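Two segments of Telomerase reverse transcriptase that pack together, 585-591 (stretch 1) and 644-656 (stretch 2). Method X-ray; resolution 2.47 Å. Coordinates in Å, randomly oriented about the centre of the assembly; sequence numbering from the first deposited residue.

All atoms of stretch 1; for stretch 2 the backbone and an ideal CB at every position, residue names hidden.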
ATOM      1  N   LEU A 585      10.951 -21.872  -9.452  1.00 66.87           N
ATOM      2  CA  LEU A 585      11.119 -20.469  -9.812  1.00 65.86           C
ATOM      3  C   LEU A 585       9.846 -19.678  -9.546  1.00 64.00           C
ATOM      4  O   LEU A 585       9.903 -18.535  -9.079  1.00 65.25           O
ATOM      5  CB  LEU A 585      11.521 -20.346 -11.282  1.00 57.17           C
ATOM      6  CG  LEU A 585      11.604 -18.906 -11.796  1.00 51.85           C
ATOM      7  CD1 LEU A 585      12.896 -18.251 -11.330  1.00 61.93           C
ATOM      8  CD2 LEU A 585      11.468 -18.837 -13.305  1.00 68.02           C
ATOM      9  N   PHE A 586       8.687 -20.266  -9.850  1.00 59.82           N
ATOM     10  CA  PHE A 586       7.438 -19.535  -9.685  1.00 63.78           C
ATOM     11  C   PHE A 586       7.069 -19.379  -8.214  1.00 60.12           C
ATOM     12  O   PHE A 586       6.536 -18.336  -7.821  1.00 62.16           O
ATOM     13  CB  PHE A 586       6.321 -20.242 -10.457  1.00 66.55           C
ATOM     14  CG  PHE A 586       6.524 -20.247 -11.952  1.00 68.85           C
ATOM     15  CD1 PHE A 586       7.259 -19.246 -12.571  1.00 58.04           C
ATOM     16  CD2 PHE A 586       5.977 -21.253 -12.739  1.00 65.47           C
ATOM     17  CE1 PHE A 586       7.448 -19.247 -13.944  1.00 64.55           C
ATOM     18  CE2 PHE A 586       6.158 -21.260 -14.112  1.00 65.04           C
ATOM     19  CZ  PHE A 586       6.896 -20.255 -14.716  1.00 63.69           C
ATOM     20  N   SER A 587       7.379 -20.378  -7.384  1.00 57.06           N
ATOM     21  CA  SER A 587       7.111 -20.260  -5.954  1.00 70.41           C
ATOM     22  C   SER A 587       7.983 -19.187  -5.320  1.00 53.96           C
ATOM     23  O   SER A 587       7.515 -18.413  -4.477  1.00 67.91           O
ATOM     24  CB  SER A 587       7.330 -21.601  -5.256  1.00 56.61           C
ATOM     25  OG  SER A 587       6.305 -22.521  -5.587  1.00 70.66           O
ATOM     26  N   ASN A 588       9.258 -19.143  -5.698  1.00 53.22           N
ATOM     27  CA  ASN A 588      10.145 -18.111  -5.179  1.00 61.91           C
ATOM     28  C   ASN A 588       9.720 -16.727  -5.660  1.00 63.21           C
ATOM     29  O   ASN A 588       9.693 -15.772  -4.873  1.00 63.07           O
ATOM     30  CB  ASN A 588      11.583 -18.418  -5.591  1.00 63.43           C
ATOM     31  CG  ASN A 588      12.566 -17.393  -5.084  1.00 70.83           C
ATOM     32  OD1 ASN A 588      12.837 -16.397  -5.752  1.00 83.00           O
ATOM     33  ND2 ASN A 588      13.111 -17.632  -3.898  1.00 79.08           N
ATOM     34  N   LEU A 589       9.363 -16.602  -6.945  1.00 54.39           N
ATOM     35  CA  LEU A 589       8.943 -15.306  -7.469  1.00 46.73           C
ATOM     36  C   LEU A 589       7.580 -14.894  -6.927  1.00 48.62           C
ATOM     37  O   LEU A 589       7.280 -13.697  -6.855  1.00 51.28           O
ATOM     38  CB  LEU A 589       8.921 -15.328  -8.997  1.00 45.20           C
ATOM     39  CG  LEU A 589      10.270 -15.402  -9.714  1.00 59.54           C
ATOM     40  CD1 LEU A 589      10.069 -15.418 -11.215  1.00 52.34           C
ATOM     41  CD2 LEU A 589      11.179 -14.248  -9.305  1.00 60.09           C
ATOM     42  N   LYS A 590       6.745 -15.854  -6.532  1.00 50.47           N
ATOM     43  CA  LYS A 590       5.504 -15.486  -5.864  1.00 56.86           C
ATOM     44  C   LYS A 590       5.797 -14.928  -4.479  1.00 55.23           C
ATOM     45  O   LYS A 590       5.171 -13.950  -4.052  1.00 59.12           O
ATOM     46  CB  LYS A 590       4.565 -16.691  -5.788  1.00 54.35           C
ATOM     47  CG  LYS A 590       3.092 -16.333  -5.640  1.00 66.87           C
ATOM     48  CD  LYS A 590       2.758 -16.029  -4.204  1.00 58.55           C
ATOM     49  CE  LYS A 590       1.402 -15.388  -4.047  1.00 70.74           C
ATOM     50  NZ  LYS A 590       1.204 -15.030  -2.597  1.00 46.19           N
ATOM     51  N   GLN A 591       6.769 -15.518  -3.775  1.00 51.16           N
ATOM     52  CA  GLN A 591       7.228 -14.942  -2.516  1.00 51.58           C
ATOM     53  C   GLN A 591       7.791 -13.543  -2.723  1.00 54.45           C
ATOM     54  O   GLN A 591       7.462 -12.619  -1.971  1.00 63.03           O
ATOM     55  CB  GLN A 591       8.280 -15.845  -1.879  1.00 48.38           C
ATOM     56  CG  GLN A 591       7.692 -17.039  -1.179  1.00 68.00           C
ATOM     57  CD  GLN A 591       6.689 -16.627  -0.125  1.00 76.03           C
ATOM     58  OE1 GLN A 591       7.038 -15.965   0.857  1.00 77.63           O
ATOM     59  NE2 GLN A 591       5.429 -16.996  -0.330  1.00 65.11           N
ATOM     60  N   UNK A 644       0.921 -24.386 -16.185  1.00 52.05           N
ATOM     61  CA  UNK A 644       1.475 -24.074 -14.871  1.00 49.55           C
ATOM     62  C   UNK A 644       1.835 -22.599 -14.776  1.00 55.71           C
ATOM     63  O   UNK A 644       1.652 -21.971 -13.726  1.00 72.37           O
ATOM     64  CB  UNK A 644       2.705 -24.938 -14.587  1.00 49.55           C
ATOM     65  N   UNK A 645       2.306 -22.019 -15.882  1.00 47.20           N
ATOM     66  CA  UNK A 645       2.652 -20.604 -15.887  1.00 56.42           C
ATOM     67  C   UNK A 645       1.416 -19.726 -15.757  1.00 54.50           C
ATOM     68  O   UNK A 645       1.487 -18.646 -15.156  1.00 53.31           O
ATOM     69  CB  UNK A 645       3.413 -20.250 -17.166  1.00 56.42           C
ATOM     70  N   UNK A 646       0.280 -20.172 -16.281  1.00 53.94           N
ATOM     71  CA  UNK A 646      -0.931 -19.361 -16.239  1.00 50.75           C
ATOM     72  C   UNK A 646      -1.531 -19.346 -14.845  1.00 52.95           C
ATOM     73  O   UNK A 646      -2.026 -18.315 -14.386  1.00 61.45           O
ATOM     74  CB  UNK A 646      -1.958 -19.880 -17.247  1.00 50.75           C
ATOM     75  N   UNK A 647      -1.464 -20.489 -14.165  1.00 46.30           N
ATOM     76  CA  UNK A 647      -1.850 -20.516 -12.760  1.00 59.74           C
ATOM     77  C   UNK A 647      -0.997 -19.543 -11.961  1.00 55.58           C
ATOM     78  O   UNK A 647      -1.509 -18.825 -11.095  1.00 51.57           O
ATOM     79  CB  UNK A 647      -1.722 -21.930 -12.191  1.00 59.74           C
ATOM     80  N   UNK A 648       0.303 -19.486 -12.262  1.00 55.46           N
ATOM     81  CA  UNK A 648       1.168 -18.492 -11.634  1.00 47.45           C
ATOM     82  C   UNK A 648       0.695 -17.081 -11.955  1.00 46.98           C
ATOM     83  O   UNK A 648       0.585 -16.234 -11.060  1.00 50.55           O
ATOM     84  CB  UNK A 648       2.617 -18.679 -12.089  1.00 47.45           C
ATOM     85  N   UNK A 649       0.391 -16.807 -13.227  1.00 45.11           N
ATOM     86  CA  UNK A 649      -0.140 -15.490 -13.569  1.00 46.07           C
ATOM     87  C   UNK A 649      -1.458 -15.231 -12.851  1.00 49.45           C
ATOM     88  O   UNK A 649      -1.665 -14.149 -12.290  1.00 50.26           O
ATOM     89  CB  UNK A 649      -0.332 -15.367 -15.082  1.00 46.07           C
ATOM     90  N   UNK A 650      -2.345 -16.231 -12.821  1.00 43.74           N
ATOM     91  CA  UNK A 650      -3.637 -16.047 -12.170  1.00 54.26           C
ATOM     92  C   UNK A 650      -3.469 -15.768 -10.682  1.00 57.82           C
ATOM     93  O   UNK A 650      -4.163 -14.910 -10.126  1.00 52.75           O
ATOM     94  CB  UNK A 650      -4.518 -17.281 -12.377  1.00 54.26           C
ATOM     95  N   UNK A 651      -2.563 -16.484 -10.014  1.00 49.30           N
ATOM     96  CA  UNK A 651      -2.289 -16.195  -8.607  1.00 56.02           C
ATOM     97  C   UNK A 651      -1.720 -14.785  -8.447  1.00 59.60           C
ATOM     98  O   UNK A 651      -2.119 -14.041  -7.542  1.00 58.89           O
ATOM     99  CB  UNK A 651      -1.319 -17.227  -8.028  1.00 56.02           C
ATOM    100  N   UNK A 652      -0.793 -14.390  -9.327  1.00 46.25           N
ATOM    101  CA  UNK A 652      -0.174 -13.067  -9.224  1.00 53.74           C
ATOM    102  C   UNK A 652      -1.204 -11.966  -9.450  1.00 55.46           C
ATOM    103  O   UNK A 652      -1.201 -10.942  -8.754  1.00 44.73           O
ATOM    104  CB  UNK A 652       0.970 -12.931 -10.231  1.00 53.74           C
ATOM    105  N   UNK A 653      -2.076 -12.137 -10.446  1.00 57.50           N
ATOM    106  CA  UNK A 653      -3.084 -11.119 -10.736  1.00 48.57           C
ATOM    107  C   UNK A 653      -4.134 -11.062  -9.628  1.00 58.53           C
ATOM    108  O   UNK A 653      -4.548  -9.976  -9.203  1.00 59.03           O
ATOM    109  CB  UNK A 653      -3.753 -11.399 -12.083  1.00 48.57           C
ATOM    110  N   UNK A 654      -4.586 -12.226  -9.154  1.00 61.27           N
ATOM    111  CA  UNK A 654      -5.593 -12.269  -8.098  1.00 59.50           C
ATOM    112  C   UNK A 654      -5.093 -11.610  -6.818  1.00 62.46           C
ATOM    113  O   UNK A 654      -5.843 -10.884  -6.153  1.00 62.27           O
ATOM    114  CB  UNK A 654      -6.000 -13.716  -7.815  1.00 59.50           C
ATOM    115  N   UNK A 655      -3.843 -11.874  -6.436  1.00 56.40           N
ATOM    116  CA  UNK A 655      -3.321 -11.285  -5.205  1.00 53.01           C
ATOM    117  C   UNK A 655      -3.270  -9.765  -5.303  1.00 59.94           C
ATOM    118  O   UNK A 655      -3.621  -9.061  -4.349  1.00 61.20           O
ATOM    119  CB  UNK A 655      -1.928 -11.839  -4.898  1.00 53.01           C
ATOM    120  N   UNK A 656      -2.853  -9.241  -6.458  1.00 50.62           N
ATOM    121  CA  UNK A 656      -2.770  -7.795  -6.623  1.00 52.39           C
ATOM    122  C   UNK A 656      -4.150  -7.158  -6.528  1.00 53.56           C
ATOM    123  O   UNK A 656      -4.349  -6.191  -5.785  1.00 53.11           O
ATOM    124  CB  UNK A 656      -2.118  -7.446  -7.962  1.00 52.39           C
TER

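Two helical segments run nearly parallel, their axes 10.8 Å apart at closest approach and 9° from alignment. Stretch 1 offers its partner the ring of Phe-586, the side chain of Leu-589 and the long aliphatic arm of Lys-590.

At position 644 CA-to-CB points sideways, and the ideal CB lies 5.1 Å from Phe-586 CE2. A side chain with a flexible apolar stem could graze the ring, whatever its tip. The residue is Arg-644; its CG lies at the ring edge, 4.2 Å from Phe-586 CD2, and the guanidinium extends beyond the contact.

Position 645 is also sideways, but its ideal CB is closer to the ring, 4.2 Å from Phe-586 CE2. Leucine, methionine or an aromatic would suit. Phe-645, with chi1 t, brings CD1 to 3.5 Å from Phe-586 CZ; the rings meet obliquely, their planes at 42°.

Positions 646 and 647 are out of reach of stretch 1, which therefore sets no preference; they hold Met-646, modelled as selenomethionine, and Lys-647.

Position 648 points directly at stretch 1. Its CA is 6.6 Å from the CA of Phe-586, and its ideal CB lies 4.2 Å from Phe-586 CG. An apolar residue is expected; leucine or methionine could serve, while a flat ring could lie against the aromatic face. Phe-648, chi1 t, forms an offset stack with Phe-586, centroids 4.8 Å apart and planes at 24°. Its CE1 reaches 3.3 Å from Phe-586 O, a carbonyl already accepting the helical hydrogen bond from Lys-590 N, and its CZ lies 4.1 Å from Leu-589 CB.

Positions 649 and 650 are again beyond reach, and Leu-649 and His-650 make no contact.

At 651 CA-to-CB turns toward stretch 1, with the ideal CB 5.1 Å from Lys-590 CG. A small or medium apolar side chain would fit beside the methylenes. Val-651 places CG1 3.7 Å from Lys-590 CE.

Position 652 points sideways, and nothing of stretch 1 lies within 5.5 Å of its ideal CB, so contact requires length: leucine, isoleucine or methionine. Ile-652 bends its end inward, CD1 approaching Lys-590 CG to 4.1 Å.

Positions 653 and 654 lie out of reach and carry Ile-653 and Glu-654.

Position 655 faces stretch 1, its ideal CB 4.9 Å from Lys-590 CE; alanine, serine, threonine or valine would suit. Thr-655 donates from OG1 to Val-651 O (2.7 Å), while OG1 lies 4.1 Å from Lys-590 CE. Lys-590 thus sits as a knob among Phe-648, Val-651, Ile-652 and Thr-655.

Position 656, out of reach, is Thr-656.

Stretch 2 644-656: RFMKFLHVIIETT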
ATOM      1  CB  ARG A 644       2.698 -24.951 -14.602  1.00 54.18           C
ATOM      2  CG  ARG A 644       3.466 -24.593 -13.346  1.00 72.00           C
ATOM      3  CD  ARG A 644       4.630 -25.549 -13.121  1.00 77.69           C
ATOM      4  NE  ARG A 644       4.190 -26.938 -13.009  1.00 88.58           N
ATOM      5  CZ  ARG A 644       3.718 -27.485 -11.893  1.00 97.64           C
ATOM      6  NH1 ARG A 644       3.613 -26.756 -10.788  1.00 86.60           N
ATOM      7  NH2 ARG A 644       3.345 -28.758 -11.881  1.00 80.32           N
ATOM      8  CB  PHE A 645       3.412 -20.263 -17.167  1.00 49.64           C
ATOM      9  CG  PHE A 645       3.778 -18.812 -17.290  1.00 50.87           C
ATOM     10  CD1 PHE A 645       4.619 -18.215 -16.365  1.00 50.08           C
ATOM     11  CD2 PHE A 645       3.300 -18.049 -18.345  1.00 50.03           C
ATOM     12  CE1 PHE A 645       4.967 -16.879 -16.484  1.00 47.58           C
ATOM     13  CE2 PHE A 645       3.643 -16.714 -18.468  1.00 49.08           C
ATOM     14  CZ  PHE A 645       4.478 -16.127 -17.536  1.00 42.28           C
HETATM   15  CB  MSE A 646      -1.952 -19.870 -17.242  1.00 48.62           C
HETATM   16  CG  MSE A 646      -1.596 -19.524 -18.672  1.00 77.36           C
HETATM   17 SE   MSE A 646      -2.896 -20.213 -19.941  1.00116.74          SE
HETATM   18  CE  MSE A 646      -1.782 -21.552 -20.805  1.00 72.61           C
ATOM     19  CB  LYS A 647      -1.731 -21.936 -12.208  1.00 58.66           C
ATOM     20  CG  LYS A 647      -2.798 -22.877 -12.740  1.00 68.73           C
ATOM     21  CD  LYS A 647      -2.343 -24.326 -12.705  1.00 85.25           C
ATOM     22  CE  LYS A 647      -3.349 -25.220 -13.407  1.00 82.49           C
ATOM     23  NZ  LYS A 647      -2.802 -26.577 -13.666  1.00 75.07           N
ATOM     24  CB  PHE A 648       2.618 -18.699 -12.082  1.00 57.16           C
ATOM     25  CG  PHE A 648       3.549 -17.584 -11.684  1.00 46.16           C
ATOM     26  CD1 PHE A 648       4.089 -17.534 -10.407  1.00 53.57           C
ATOM     27  CD2 PHE A 648       3.900 -16.598 -12.595  1.00 42.59           C
ATOM     28  CE1 PHE A 648       4.957 -16.515 -10.043  1.00 51.22           C
ATOM     29  CE2 PHE A 648       4.766 -15.573 -12.238  1.00 46.53           C
ATOM     30  CZ  PHE A 648       5.293 -15.534 -10.958  1.00 43.31           C
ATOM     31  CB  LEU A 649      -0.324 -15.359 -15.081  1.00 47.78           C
ATOM     32  CG  LEU A 649       0.941 -15.338 -15.942  1.00 51.09           C
ATOM     33  CD1 LEU A 649       0.557 -15.273 -17.404  1.00 43.95           C
ATOM     34  CD2 LEU A 649       1.839 -14.170 -15.574  1.00 47.84           C
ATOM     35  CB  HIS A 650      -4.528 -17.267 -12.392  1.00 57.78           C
ATOM     36  CG  HIS A 650      -5.918 -17.100 -11.857  1.00 64.54           C
ATOM     37  ND1 HIS A 650      -6.240 -17.329 -10.536  1.00 77.55           N
ATOM     38  CD2 HIS A 650      -7.067 -16.719 -12.463  1.00 69.74           C
ATOM     39  CE1 HIS A 650      -7.528 -17.100 -10.352  1.00 78.24           C
ATOM     40  NE2 HIS A 650      -8.054 -16.727 -11.505  1.00 74.06           N
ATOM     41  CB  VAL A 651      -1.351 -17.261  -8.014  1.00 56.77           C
ATOM     42  CG1 VAL A 651      -0.834 -16.811  -6.664  1.00 68.40           C
ATOM     43  CG2 VAL A 651      -2.078 -18.599  -7.879  1.00 44.72           C
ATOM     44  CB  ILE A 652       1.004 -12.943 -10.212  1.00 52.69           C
ATOM     45  CG1 ILE A 652       2.233 -13.686  -9.683  1.00 45.32           C
ATOM     46  CG2 ILE A 652       1.335 -11.480 -10.482  1.00 45.71           C
ATOM     47  CD1 ILE A 652       2.686 -13.224  -8.315  1.00 51.09           C
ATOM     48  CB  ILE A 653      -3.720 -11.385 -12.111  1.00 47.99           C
ATOM     49  CG1 ILE A 653      -2.674 -11.224 -13.213  1.00 52.38           C
ATOM     50  CG2 ILE A 653      -4.889 -10.447 -12.355  1.00 41.63           C
ATOM     51  CD1 ILE A 653      -3.213 -11.460 -14.601  1.00 43.72           C
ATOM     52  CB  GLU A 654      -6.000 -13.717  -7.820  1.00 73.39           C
ATOM     53  CG  GLU A 654      -7.362 -14.115  -8.367  1.00 88.03           C
ATOM     54  CD  GLU A 654      -8.504 -13.728  -7.444  1.00 94.83           C
ATOM     55  OE1 GLU A 654      -8.243 -13.080  -6.408  1.00 96.31           O
ATOM     56  OE2 GLU A 654      -9.663 -14.078  -7.752  1.00102.68           O
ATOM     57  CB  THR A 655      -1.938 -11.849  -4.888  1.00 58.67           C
ATOM     58  OG1 THR A 655      -1.988 -13.282  -4.903  1.00 71.96           O
ATOM     59  CG2 THR A 655      -1.490 -11.385  -3.512  1.00 46.10           C
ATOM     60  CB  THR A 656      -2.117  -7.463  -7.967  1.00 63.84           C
ATOM     61  OG1 THR A 656      -0.819  -8.069  -8.036  1.00 51.09           O
ATOM     62  CG2 THR A 656      -1.985  -5.954  -8.148  1.00 56.95           C
TER
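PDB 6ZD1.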